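Uncharacterized protein (Pseudomonas aeruginosa, PDB 5BR9) probably takes part, as a TsaB-type member of the KAE1/TsaD family, in making the threonylcarbamoyladenosine (t6A) modification of tRNA. Local coordinates at residues T173-V178 / Q183-L188. Numbering follows the deposited sequence. Where two conformers were deposited one is given.
Sequences TGWGYV and QRPVAL
W175 reaches from the 3-10 turn 173-178 to the segment 183-188 with the six-membered part of its indole. CZ3 of W175 lies 3.5 Å from CD of P185, while the neighbouring CE3 of W175 meets CD2 of L188 at 3.7 Å. Pyrrolidine and indole come at each other from opposite directions, and both aliphatic groups approach the ring at a slant. With CG anti to its carbonyl carbon (chi1 -75°), the indole sits beside the backbone N and extends toward 183-188. NE1 of W175 donates to the backbone O of A121, which helps fix the ring's rotation.

V178, three residues on, has the second-largest buried surface. Its CG2, anti to the backbone N, touches CB of R184 at 3.6 Å and, almost perpendicular to that, CD2 of L188 at 3.9 Å. The same L188 methyl thus meets both W175 and V178. In the R184 conformer given, it also lies above the rim of one guanidinium face, and NE and NH2 of R184 both donate to O of P185.

W168 of strand 168-171 packs on both W175 and P185. The contact joins the two ends of the link from 168-171 to its parallel neighbour 187-189, outermost in a 3-2-1-4-5 sheet consistent with the actin-like ATPase (ASKHA) fold. No hydrogen bond crosses it: cohesion is apolar, buried W175 meeting buried P185 while exposed R184 lends V178 its aliphatic CB.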
loop_
_atom_site.group_PDB
_atom_site.type_symbol
_atom_site.label_atom_id
_atom_site.label_comp_id
_atom_site.label_asym_id
_atom_site.label_seq_id
_atom_site.Cartn_x
_atom_site.Cartn_y
_atom_site.Cartn_z
ATOM N N THR A 173 -4.324 -17.019 -15.894
ATOM C CA THR A 173 -4.609 -18.117 -14.969
ATOM C C THR A 173 -6.093 -18.463 -14.886
ATOM O O THR A 173 -6.458 -19.537 -14.402
ATOM C CB THR A 173 -4.135 -17.784 -13.547
ATOM O OG1 THR A 173 -4.834 -16.619 -13.083
ATOM C CG2 THR A 173 -2.611 -17.518 -13.515
ATOM N N GLY A 174 -6.945 -17.545 -15.340
ATOM C CA GLY A 174 -8.379 -17.792 -15.402
ATOM C C GLY A 174 -8.728 -18.946 -16.333
ATOM O O GLY A 174 -9.790 -19.555 -16.224
ATOM N N TRP A 175 -7.823 -19.250 -17.255
ATOM C CA TRP A 175 -8.056 -20.301 -18.221
ATOM C C TRP A 175 -7.912 -21.687 -17.613
ATOM O O TRP A 175 -8.193 -22.681 -18.285
ATOM C CB TRP A 175 -7.139 -20.108 -19.435
ATOM C CG TRP A 175 -7.680 -18.971 -20.267
ATOM C CD1 TRP A 175 -7.281 -17.661 -20.239
ATOM C CD2 TRP A 175 -8.777 -19.036 -21.187
ATOM N NE1 TRP A 175 -8.049 -16.912 -21.100
ATOM C CE2 TRP A 175 -8.978 -17.732 -21.692
ATOM C CE3 TRP A 175 -9.611 -20.068 -21.634
ATOM C CZ2 TRP A 175 -9.971 -17.437 -22.627
ATOM C CZ3 TRP A 175 -10.595 -19.775 -22.579
ATOM C CH2 TRP A 175 -10.768 -18.468 -23.057
ATOM N N GLY A 176 -7.551 -21.748 -16.324
ATOM C CA GLY A 176 -7.657 -22.990 -15.574
ATOM C C GLY A 176 -9.097 -23.489 -15.562
ATOM O O GLY A 176 -9.343 -24.681 -15.431
ATOM N N TYR A 177 -10.050 -22.587 -15.794
ATOM C CA TYR A 177 -11.469 -22.947 -15.814
ATOM C C TYR A 177 -12.034 -23.185 -17.229
ATOM O O TYR A 177 -13.246 -23.142 -17.426
ATOM C CB TYR A 177 -12.312 -21.854 -15.138
ATOM C CG TYR A 177 -12.107 -21.657 -13.651
ATOM C CD1 TYR A 177 -12.963 -22.257 -12.736
ATOM C CD2 TYR A 177 -11.074 -20.865 -13.160
ATOM C CE1 TYR A 177 -12.799 -22.083 -11.390
ATOM C CE2 TYR A 177 -10.900 -20.690 -11.811
ATOM C CZ TYR A 177 -11.769 -21.299 -10.925
ATOM O OH TYR A 177 -11.613 -21.132 -9.569
ATOM N N VAL A 178 -11.171 -23.442 -18.206
ATOM C CA VAL A 178 -11.610 -23.537 -19.600
ATOM C C VAL A 178 -12.725 -24.594 -19.829
ATOM O O VAL A 178 -13.652 -24.371 -20.622
ATOM C CB VAL A 178 -10.390 -23.798 -20.534
ATOM C CG1 VAL A 178 -9.675 -25.110 -20.179
ATOM C CG2 VAL A 178 -10.815 -23.767 -21.984
ATOM N N GLN A 183 -17.192 -21.408 -24.572
ATOM C CA GLN A 183 -16.358 -21.600 -25.756
ATOM C C GLN A 183 -14.898 -21.638 -25.333
ATOM O O GLN A 183 -14.571 -21.276 -24.202
ATOM C CB GLN A 183 -16.591 -20.489 -26.797
ATOM C CG GLN A 183 -16.147 -19.103 -26.354
ATOM C CD GLN A 183 -17.140 -18.412 -25.435
ATOM O OE1 GLN A 183 -18.330 -18.356 -25.733
ATOM N NE2 GLN A 183 -16.650 -17.866 -24.317
ATOM N N ARG A 184 -14.025 -22.105 -26.221
ATOM C CA ARG A 184 -12.593 -22.059 -25.957
ATOM C C ARG A 184 -11.815 -21.820 -27.248
ATOM O O ARG A 184 -12.252 -22.218 -28.327
ATOM C CB ARG A 184 -12.121 -23.345 -25.272
ATOM C CG ARG A 184 -12.201 -24.613 -26.103
ATOM C CD ARG A 184 -11.063 -25.555 -25.698
ATOM N NE ARG A 184 -9.762 -25.021 -26.096
ATOM C CZ ARG A 184 -8.600 -25.398 -25.573
ATOM N NH1 ARG A 184 -8.564 -26.308 -24.612
ATOM N NH2 ARG A 184 -7.472 -24.852 -26.008
ATOM N N PRO A 185 -10.662 -21.145 -27.141
ATOM C CA PRO A 185 -9.835 -20.872 -28.320
ATOM C C PRO A 185 -9.061 -22.100 -28.782
ATOM O O PRO A 185 -8.968 -23.085 -28.046
ATOM C CB PRO A 185 -8.859 -19.799 -27.818
ATOM C CG PRO A 185 -8.674 -20.153 -26.368
ATOM C CD PRO A 185 -10.045 -20.621 -25.909
ATOM N N VAL A 186 -8.498 -22.031 -29.981
ATOM C CA VAL A 186 -7.636 -23.103 -30.463
ATOM C C VAL A 186 -6.434 -23.238 -29.528
ATOM O O VAL A 186 -6.039 -24.341 -29.177
ATOM C CB VAL A 186 -7.183 -22.848 -31.916
ATOM C CG1 VAL A 186 -6.140 -23.866 -32.328
ATOM C CG2 VAL A 186 -8.377 -22.940 -32.863
ATOM N N ALA A 187 -5.882 -22.109 -29.097
ATOM C CA ALA A 187 -4.706 -22.125 -28.244
ATOM C C ALA A 187 -4.809 -21.190 -27.037
ATOM O O ALA A 187 -5.391 -20.108 -27.112
ATOM C CB ALA A 187 -3.484 -21.771 -29.070
ATOM N N LEU A 188 -4.217 -21.603 -25.924
ATOM C CA LEU A 188 -4.204 -20.771 -24.727
ATOM C C LEU A 188 -2.929 -20.955 -23.888
ATOM O O LEU A 188 -2.159 -21.888 -24.091
ATOM C CB LEU A 188 -5.454 -21.060 -23.876
ATOM C CG LEU A 188 -5.822 -22.492 -23.481
ATOM C CD1 LEU A 188 -4.948 -23.010 -22.359
ATOM C CD2 LEU A 188 -7.278 -22.562 -23.067
#